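Local coordinates for protein glutamine synthetase (Helicobacter pylori, PDB 5ZLI) that belongs to the glutamine synthetase family, type I beta, and assembles as twelve copies of a chain that combines a beta-Grasp domain with a catalytic domain, at residues P79-Y84 with V96-D100; I144-I148 with E160-E164; E289-S293 with F303-F307. All coordinates share one frame; numbering follows the deposited sequence.

Contact 1 (P79-Y84 with V96-D100)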
loop_
_atom_site.group_PDB
_atom_site.type_symbol
_atom_site.label_atom_id
_atom_site.label_comp_id
_atom_site.label_asym_id
_atom_site.label_seq_id
_atom_site.Cartn_x
_atom_site.Cartn_y
_atom_site.Cartn_z
ATOM N N PRO B 79 -25.118 50.290 -17.739
ATOM C CA PRO B 79 -25.782 49.135 -18.340
ATOM C C PRO B 79 -26.367 49.494 -19.697
ATOM O O PRO B 79 -26.888 50.592 -19.894
ATOM C CB PRO B 79 -26.876 48.789 -17.323
ATOM C CG PRO B 79 -26.470 49.492 -16.042
ATOM C CD PRO B 79 -25.781 50.732 -16.496
ATOM N N ASP B 80 -26.210 48.582 -20.657
ATOM C CA ASP B 80 -26.901 48.658 -21.943
ATOM C C ASP B 80 -27.996 47.589 -21.936
ATOM O O ASP B 80 -27.714 46.396 -21.764
ATOM C CB ASP B 80 -25.934 48.494 -23.122
ATOM C CG ASP B 80 -26.570 48.873 -24.466
ATOM O OD1 ASP B 80 -27.776 49.207 -24.497
ATOM O OD2 ASP B 80 -25.855 48.887 -25.493
ATOM N N LEU B 81 -29.244 48.012 -22.101
ATOM C CA LEU B 81 -30.337 47.064 -21.958
ATOM C C LEU B 81 -30.699 46.466 -23.311
ATOM O O LEU B 81 -31.832 46.529 -23.775
ATOM C CB LEU B 81 -31.528 47.725 -21.287
ATOM C CG LEU B 81 -31.136 48.038 -19.844
ATOM C CD1 LEU B 81 -32.199 48.836 -19.086
ATOM C CD2 LEU B 81 -30.791 46.751 -19.138
ATOM N N VAL B 82 -29.688 45.847 -23.925
ATOM C CA VAL B 82 -29.870 45.057 -25.134
ATOM C C VAL B 82 -29.180 43.723 -24.917
ATOM O O VAL B 82 -28.148 43.635 -24.241
ATOM C CB VAL B 82 -29.325 45.742 -26.407
ATOM C CG1 VAL B 82 -30.128 47.002 -26.721
ATOM C CG2 VAL B 82 -27.838 46.040 -26.257
ATOM N N ARG B 83 -29.768 42.679 -25.501
ATOM C CA ARG B 83 -29.240 41.319 -25.489
ATOM C C ARG B 83 -29.024 40.788 -24.075
ATOM O O ARG B 83 -28.230 39.856 -23.871
ATOM C CB ARG B 83 -27.953 41.218 -26.312
ATOM C CG ARG B 83 -28.237 41.436 -27.787
ATOM C CD ARG B 83 -26.990 41.352 -28.616
ATOM N NE ARG B 83 -26.106 42.463 -28.298
ATOM C CZ ARG B 83 -26.292 43.704 -28.718
ATOM N NH1 ARG B 83 -27.346 44.022 -29.475
ATOM N NH2 ARG B 83 -25.420 44.632 -28.363
ATOM N N TYR B 84 -29.716 41.358 -23.089
ATOM C CA TYR B 84 -29.694 40.762 -21.765
ATOM C C TYR B 84 -30.319 39.366 -21.826
ATOM O O TYR B 84 -30.909 38.964 -22.832
ATOM C CB TYR B 84 -30.386 41.663 -20.727
ATOM C CG TYR B 84 -31.795 42.127 -21.025
ATOM C CD1 TYR B 84 -32.871 41.270 -20.889
ATOM C CD2 TYR B 84 -32.055 43.448 -21.368
ATOM C CE1 TYR B 84 -34.163 41.690 -21.130
ATOM C CE2 TYR B 84 -33.363 43.891 -21.620
ATOM C CZ TYR B 84 -34.411 42.996 -21.492
ATOM O OH TYR B 84 -35.709 43.369 -21.714
ATOM N N VAL B 96 -28.477 38.571 -16.823
ATOM C CA VAL B 96 -27.214 39.202 -17.139
ATOM C C VAL B 96 -27.505 40.380 -18.046
ATOM O O VAL B 96 -28.382 40.315 -18.916
ATOM C CB VAL B 96 -26.240 38.202 -17.788
ATOM C CG1 VAL B 96 -24.937 38.879 -18.155
ATOM C CG2 VAL B 96 -25.971 37.031 -16.847
ATOM N N VAL B 97 -26.820 41.487 -17.795
ATOM C CA VAL B 97 -26.994 42.697 -18.579
ATOM C C VAL B 97 -25.619 43.277 -18.853
ATOM O O VAL B 97 -24.744 43.252 -17.982
ATOM C CB VAL B 97 -27.912 43.707 -17.877
ATOM C CG1 VAL B 97 -27.553 43.758 -16.431
ATOM C CG2 VAL B 97 -27.822 45.088 -18.560
ATOM N N PHE B 98 -25.397 43.684 -20.103
ATOM C CA PHE B 98 -24.129 44.258 -20.522
ATOM C C PHE B 98 -23.937 45.669 -19.971
ATOM O O PHE B 98 -24.884 46.343 -19.568
ATOM C CB PHE B 98 -24.015 44.280 -22.048
ATOM C CG PHE B 98 -23.815 42.929 -22.676
ATOM C CD1 PHE B 98 -22.522 42.426 -22.857
ATOM C CD2 PHE B 98 -24.900 42.168 -23.122
ATOM C CE1 PHE B 98 -22.313 41.191 -23.466
ATOM C CE2 PHE B 98 -24.701 40.915 -23.728
ATOM C CZ PHE B 98 -23.406 40.435 -23.897
ATOM N N CYS B 99 -22.670 46.089 -19.917
ATOM C CA CYS B 99 -22.310 47.413 -19.435
ATOM C C CYS B 99 -21.072 47.941 -20.154
ATOM O O CYS B 99 -20.253 47.179 -20.674
ATOM C CB CYS B 99 -22.085 47.400 -17.920
ATOM S SG CYS B 99 -23.556 46.895 -16.986
ATOM N N ASP B 100 -20.977 49.260 -20.226
ATOM C CA ASP B 100 -19.745 49.969 -20.548
ATOM C C ASP B 100 -19.283 50.766 -19.343
ATOM O O ASP B 100 -20.054 51.052 -18.428
ATOM C CB ASP B 100 -19.906 50.890 -21.754
ATOM C CG ASP B 100 -20.222 50.121 -23.030
ATOM O OD1 ASP B 100 -19.346 49.332 -23.458
ATOM O OD2 ASP B 100 -21.333 50.299 -23.603
#
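Asp80 donates its backbone N-H to the carbonyl of Phe98, with 2.8 Å from Asp80 N to Phe98 O and an angle of 157° at the hydrogen. The donor stands above the carbonyl plane, 45° out of it, so the bond is not directed at a lone pair. The same oxygen takes a CA-H...O contact, Pro79 CA lying 3.2 Å from Phe98 O; two successive residues thus converge on one carbonyl. Pro79 and Cys99 form an antiparallel non-hydrogen-bonded pair with side chains on a common face, where Pro79 CB is 3.8 Å from Cys99 SG. Val97 adds one methyl: chi1 of 43° sets CG2 opposite its own backbone N, and this branch reaches Leu81 CD2 at 3.5 Å. Leu81 centres an inverse gamma turn, after which the chain rounds a corner at Val82 and Arg83. There Arg83 O lies in the plane of the Phe98 ring, at its edge, 3.7 Å from Phe98 CE2. Tyr84 then packs its CB 4.3 Å from Val97 CB. The carboxylate of Asp80 makes salt bridges to Arg115 and Lys119, and the guanidinium of Arg83 to Asp243. Within this beta-Grasp domain, strand 94-103 also pairs with strand 26-32, where Val97 and Cys99 touch Phe29, while Leu81 meets helix 9-20 and Phe98 touches helices 114-128 and 238-258.

Contact 2 (I144-I148 with E160-E164)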
loop_
_atom_site.group_PDB
_atom_site.type_symbol
_atom_site.label_atom_id
_atom_site.label_comp_id
_atom_site.label_asym_id
_atom_site.label_seq_id
_atom_site.Cartn_x
_atom_site.Cartn_y
_atom_site.Cartn_z
ATOM N N ILE B 144 -12.550 20.925 -25.329
ATOM C CA ILE B 144 -13.119 20.500 -24.078
ATOM C C ILE B 144 -12.210 19.429 -23.543
ATOM O O ILE B 144 -12.089 18.356 -24.137
ATOM C CB ILE B 144 -14.544 19.997 -24.229
ATOM C CG1 ILE B 144 -15.418 21.187 -24.639
ATOM C CG2 ILE B 144 -14.950 19.241 -22.939
ATOM C CD1 ILE B 144 -16.906 20.978 -24.462
ATOM N N PHE B 145 -11.503 19.748 -22.484
ATOM C CA PHE B 145 -10.573 18.821 -21.874
ATOM C C PHE B 145 -11.167 18.192 -20.612
ATOM O O PHE B 145 -12.205 18.616 -20.096
ATOM C CB PHE B 145 -9.254 19.552 -21.607
ATOM C CG PHE B 145 -8.500 19.962 -22.874
ATOM C CD1 PHE B 145 -8.196 19.007 -23.867
ATOM C CD2 PHE B 145 -8.077 21.277 -23.058
ATOM C CE1 PHE B 145 -7.496 19.357 -25.009
ATOM C CE2 PHE B 145 -7.368 21.642 -24.201
ATOM C CZ PHE B 145 -7.079 20.687 -25.174
ATOM N N ASP B 146 -10.522 17.120 -20.146
ATOM C CA ASP B 146 -10.874 16.532 -18.850
ATOM C C ASP B 146 -10.121 17.195 -17.714
ATOM O O ASP B 146 -10.663 17.369 -16.615
ATOM C CB ASP B 146 -10.602 15.019 -18.823
ATOM C CG ASP B 146 -11.418 14.269 -19.838
ATOM O OD1 ASP B 146 -12.564 14.711 -20.081
ATOM O OD2 ASP B 146 -10.940 13.239 -20.368
ATOM N N SER B 147 -8.871 17.545 -17.977
ATOM C CA SER B 147 -7.961 18.011 -16.956
ATOM C C SER B 147 -6.953 18.976 -17.551
ATOM O O SER B 147 -6.536 18.850 -18.703
ATOM C CB SER B 147 -7.221 16.828 -16.323
ATOM O OG SER B 147 -6.185 17.253 -15.444
ATOM N N ILE B 148 -6.549 19.928 -16.735
ATOM C CA ILE B 148 -5.450 20.813 -17.061
ATOM C C ILE B 148 -4.645 20.962 -15.777
ATOM O O ILE B 148 -5.229 21.071 -14.702
ATOM C CB ILE B 148 -5.959 22.148 -17.642
ATOM C CG1 ILE B 148 -4.855 23.205 -17.615
ATOM C CG2 ILE B 148 -7.255 22.538 -17.003
ATOM C CD1 ILE B 148 -3.640 22.811 -18.463
ATOM N N GLU B 160 -0.140 20.210 -18.486
ATOM C CA GLU B 160 -0.644 18.959 -19.016
ATOM C C GLU B 160 -2.146 19.077 -19.217
ATOM O O GLU B 160 -2.903 19.183 -18.241
ATOM C CB GLU B 160 -0.339 17.814 -18.092
ATOM C CG GLU B 160 -0.942 16.530 -18.611
ATOM C CD GLU B 160 -1.067 15.479 -17.538
ATOM O OE1 GLU B 160 -2.222 15.228 -17.090
ATOM O OE2 GLU B 160 -0.001 14.925 -17.143
ATOM N N VAL B 161 -2.568 19.041 -20.454
ATOM C CA VAL B 161 -3.980 18.867 -20.715
ATOM C C VAL B 161 -4.209 17.373 -20.826
ATOM O O VAL B 161 -3.300 16.610 -21.167
ATOM C CB VAL B 161 -4.402 19.596 -21.992
ATOM C CG1 VAL B 161 -4.276 21.066 -21.758
ATOM C CG2 VAL B 161 -3.526 19.160 -23.125
ATOM N N ASP B 162 -5.427 16.940 -20.546
ATOM C CA ASP B 162 -5.728 15.537 -20.688
ATOM C C ASP B 162 -7.150 15.424 -21.189
ATOM O O ASP B 162 -8.009 16.249 -20.866
ATOM C CB ASP B 162 -5.539 14.753 -19.392
ATOM C CG ASP B 162 -5.161 13.294 -19.646
ATOM O OD1 ASP B 162 -4.022 13.061 -20.115
ATOM O OD2 ASP B 162 -5.993 12.386 -19.402
ATOM N N SER B 163 -7.366 14.400 -22.010
ATOM C CA SER B 163 -8.634 14.132 -22.657
ATOM C C SER B 163 -8.741 12.639 -22.871
ATOM O O SER B 163 -7.731 11.958 -23.069
ATOM C CB SER B 163 -8.760 14.823 -24.015
ATOM O OG SER B 163 -10.108 14.764 -24.459
ATOM N N GLU B 164 -9.974 12.133 -22.826
ATOM C CA GLU B 164 -10.141 10.715 -23.061
ATOM C C GLU B 164 -9.839 10.342 -24.500
ATOM O O GLU B 164 -9.443 9.200 -24.764
ATOM C CB GLU B 164 -11.544 10.289 -22.696
ATOM C CG GLU B 164 -11.662 8.797 -22.571
ATOM C CD GLU B 164 -12.895 8.422 -21.820
ATOM O OE1 GLU B 164 -13.880 9.197 -21.907
ATOM O OE2 GLU B 164 -12.867 7.373 -21.132
#
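Phe145 lays one ring face against Val161: Val161 CB sits 4.0 Å from the centroid of the Phe145 ring and only 3° off its normal, a CH-pi contact centred on the ring. With chi1 at -67° the ring leaves on the side of its own backbone N, opposite the carbonyl carbon, and Ser163 CB comes to its edge, 4.2 Å from Phe145 CD1. At Asp146 the strand is interrupted. Asp146 N donates to Asp162 O at 2.8 Å, in the carbonyl plane. Its side chain points toward segment 160-164, and OD1 forms a salt bridge with Lys261, a positive charge that would probably ease the crowding of Asp146 with the carboxylates of Asp162 and Glu164. Ser147 N donates to the same carbonyl, a longer bond of 3.3 Å from Ser147 N to Asp162 O, its donor tilted 33° from the plane. Two consecutive residues facing Asp162, with one oxygen accepting both amides, define a classic beta bulge; it marks the passage from strand 133-145 of the large sheet into the hairpin of strands 147-153 and 156-162. Ser147 O repays the pairing by accepting from Asp162 N at 2.9 Å, and it also takes a CA-H...O contact from Val161 CA. Ser147 and Asp162 turn their side chains to one face of the hairpin, CB beside CB, and Ile148 and Val161 to the other. This second pair is non-hydrogen-bonded, Ile148 CA reaching Glu160 O at 3.2 Å. The end of the isoleucine chain crosses the valine at a slant, with Ile148 CD1 3.8 Å from Val161 CG1. Beyond them, Phe475 and Tyr479 of a second subunit pack on Val161 and Ile148 respectively, Asn155 of that subunit donates to Val161 O, and the backbone of Ile148 bonds to a third subunit.

Contact 3 (E289-S293 with F303-F307)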
loop_
_atom_site.group_PDB
_atom_site.type_symbol
_atom_site.label_atom_id
_atom_site.label_comp_id
_atom_site.label_asym_id
_atom_site.label_seq_id
_atom_site.Cartn_x
_atom_site.Cartn_y
_atom_site.Cartn_z
ATOM N N GLU B 289 -28.027 47.347 -49.227
ATOM C CA GLU B 289 -27.271 46.767 -50.324
ATOM C C GLU B 289 -25.957 46.257 -49.753
ATOM O O GLU B 289 -25.433 46.825 -48.792
ATOM C CB GLU B 289 -27.035 47.791 -51.460
ATOM C CG GLU B 289 -26.125 49.011 -51.142
ATOM C CD GLU B 289 -26.718 50.370 -51.594
ATOM O OE1 GLU B 289 -27.931 50.430 -51.928
ATOM O OE2 GLU B 289 -25.978 51.390 -51.597
ATOM N N ASN B 290 -25.438 45.166 -50.302
ATOM C CA ASN B 290 -24.221 44.587 -49.765
ATOM C C ASN B 290 -23.063 45.125 -50.584
ATOM O O ASN B 290 -22.789 44.628 -51.677
ATOM C CB ASN B 290 -24.287 43.065 -49.800
ATOM C CG ASN B 290 -23.071 42.417 -49.168
ATOM O OD1 ASN B 290 -22.012 43.031 -49.045
ATOM N ND2 ASN B 290 -23.229 41.174 -48.725
ATOM N N LEU B 291 -22.299 46.043 -49.998
ATOM C CA LEU B 291 -21.267 46.706 -50.776
ATOM C C LEU B 291 -20.107 45.786 -51.133
ATOM O O LEU B 291 -19.274 46.165 -51.966
ATOM C CB LEU B 291 -20.733 47.942 -50.046
ATOM C CG LEU B 291 -21.538 49.244 -50.023
ATOM C CD1 LEU B 291 -22.890 49.024 -49.442
ATOM C CD2 LEU B 291 -20.800 50.305 -49.268
ATOM N N PHE B 292 -20.050 44.583 -50.571
ATOM C CA PHE B 292 -18.937 43.696 -50.866
ATOM C C PHE B 292 -19.162 42.908 -52.133
ATOM O O PHE B 292 -18.199 42.461 -52.753
ATOM C CB PHE B 292 -18.710 42.733 -49.704
ATOM C CG PHE B 292 -17.752 43.251 -48.686
ATOM C CD1 PHE B 292 -17.691 44.608 -48.408
ATOM C CD2 PHE B 292 -16.896 42.393 -48.020
ATOM C CE1 PHE B 292 -16.798 45.108 -47.481
ATOM C CE2 PHE B 292 -16.000 42.884 -47.080
ATOM C CZ PHE B 292 -15.959 44.252 -46.810
ATOM N N SER B 293 -20.408 42.754 -52.540
ATOM C CA SER B 293 -20.748 42.042 -53.757
ATOM C C SER B 293 -20.663 42.967 -54.966
ATOM O O SER B 293 -21.227 44.064 -54.970
ATOM C CB SER B 293 -22.147 41.466 -53.629
ATOM O OG SER B 293 -23.069 42.525 -53.504
ATOM N N PHE B 303 -15.169 48.075 -53.895
ATOM C CA PHE B 303 -15.278 48.513 -52.510
ATOM C C PHE B 303 -14.722 47.460 -51.555
ATOM O O PHE B 303 -13.940 47.777 -50.649
ATOM C CB PHE B 303 -16.746 48.816 -52.207
ATOM C CG PHE B 303 -16.994 49.317 -50.821
ATOM C CD1 PHE B 303 -16.806 50.653 -50.511
ATOM C CD2 PHE B 303 -17.420 48.462 -49.824
ATOM C CE1 PHE B 303 -17.038 51.131 -49.225
ATOM C CE2 PHE B 303 -17.651 48.931 -48.534
ATOM C CZ PHE B 303 -17.455 50.271 -48.240
ATOM N N ALA B 304 -15.127 46.197 -51.739
ATOM C CA ALA B 304 -14.630 45.102 -50.900
ATOM C C ALA B 304 -13.141 44.855 -51.105
ATOM O O ALA B 304 -12.420 44.570 -50.144
ATOM C CB ALA B 304 -15.416 43.822 -51.158
ATOM N N LEU B 305 -12.665 44.902 -52.349
ATOM C CA LEU B 305 -11.250 44.619 -52.574
ATOM C C LEU B 305 -10.362 45.712 -52.006
ATOM O O LEU B 305 -9.238 45.431 -51.572
ATOM C CB LEU B 305 -10.952 44.464 -54.061
ATOM C CG LEU B 305 -11.258 43.110 -54.662
ATOM C CD1 LEU B 305 -11.454 43.286 -56.142
ATOM C CD2 LEU B 305 -10.103 42.189 -54.362
ATOM N N HIS B 306 -10.844 46.958 -52.013
ATOM C CA HIS B 306 -10.135 48.029 -51.331
ATOM C C HIS B 306 -10.190 47.826 -49.822
ATOM O O HIS B 306 -9.182 48.003 -49.127
ATOM C CB HIS B 306 -10.704 49.388 -51.757
ATOM C CG HIS B 306 -10.334 49.789 -53.158
ATOM N ND1 HIS B 306 -9.103 49.512 -53.717
ATOM C CD2 HIS B 306 -11.047 50.421 -54.119
ATOM C CE1 HIS B 306 -9.072 49.964 -54.957
ATOM N NE2 HIS B 306 -10.241 50.516 -55.225
ATOM N N PHE B 307 -11.340 47.399 -49.304
ATOM C CA PHE B 307 -11.394 46.995 -47.901
ATOM C C PHE B 307 -10.311 45.953 -47.569
ATOM O O PHE B 307 -9.546 46.115 -46.608
ATOM C CB PHE B 307 -12.791 46.451 -47.599
ATOM C CG PHE B 307 -13.022 46.132 -46.165
ATOM C CD1 PHE B 307 -12.502 44.991 -45.600
ATOM C CD2 PHE B 307 -13.790 46.961 -45.389
ATOM C CE1 PHE B 307 -12.735 44.702 -44.312
ATOM C CE2 PHE B 307 -14.025 46.670 -44.082
ATOM C CZ PHE B 307 -13.500 45.542 -43.544
#
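Phe292 offers a ring face to Ala304 and its edge to Phe307 of helix 302-313, while its neighbour Leu291 covers Phe303; both come from a type I beta turn, Asn290 to Ser293, that follows the short strand 289-290 and incorporates an Asx turn. Ala304 CB stands over one face of the Phe292 ring, 3.7 Å from its centroid and 22° off the normal. The far end of the same ring approaches Phe307 edge-to-face, with centroids 5.1 Å apart and planes at 64°; the leading atom, Phe292 CZ, comes over the Phe307 face. Phe303 meets Phe292 at its rim, Phe292 CE1 being 4.1 Å from Phe303 CE2. One face of Phe303 is taken by Leu291, whose methyl CD2 is 3.6 Å from the ring centroid, 18° off the normal. Phe303 and Phe307, one helical turn apart, both turn CG opposite the backbone N, and their rings reach the turn on the same side of the helix. Helix 377-393 touches both of these rings, and Phe366 adds another ring beside Phe292. The turn itself is fixed by polar atoms: Phe292 N donates to Asn290 OD1 at 2.9 Å, and Asn290 O accepts from Ser293 N and, at 2.8 Å in the carbonyl plane, from Ser293 OG.

Overall arrangement
All three contacts are mostly buried, yet in different surroundings. Contact 1 belongs to the beta-Grasp domain, while contacts 2 and 3 share the catalytic domain; both reach its large mixed sheet but lie on opposite sides of the chain's centre, about 43 Å apart between centres. The centre of contact 1 is about 34 Å from that of contact 2 and 31 Å from that of contact 3. Contact 1 has a single backbone hydrogen bond at a strand that soon bends away, with apolar packing around it; contact 2 rests on three, two sharing one oxygen at a bulge; contact 3 joins a turn to a helix through aromatic and aliphatic side chains. Other subunits reach contact 2, but no other chain touches contacts 1 and 3.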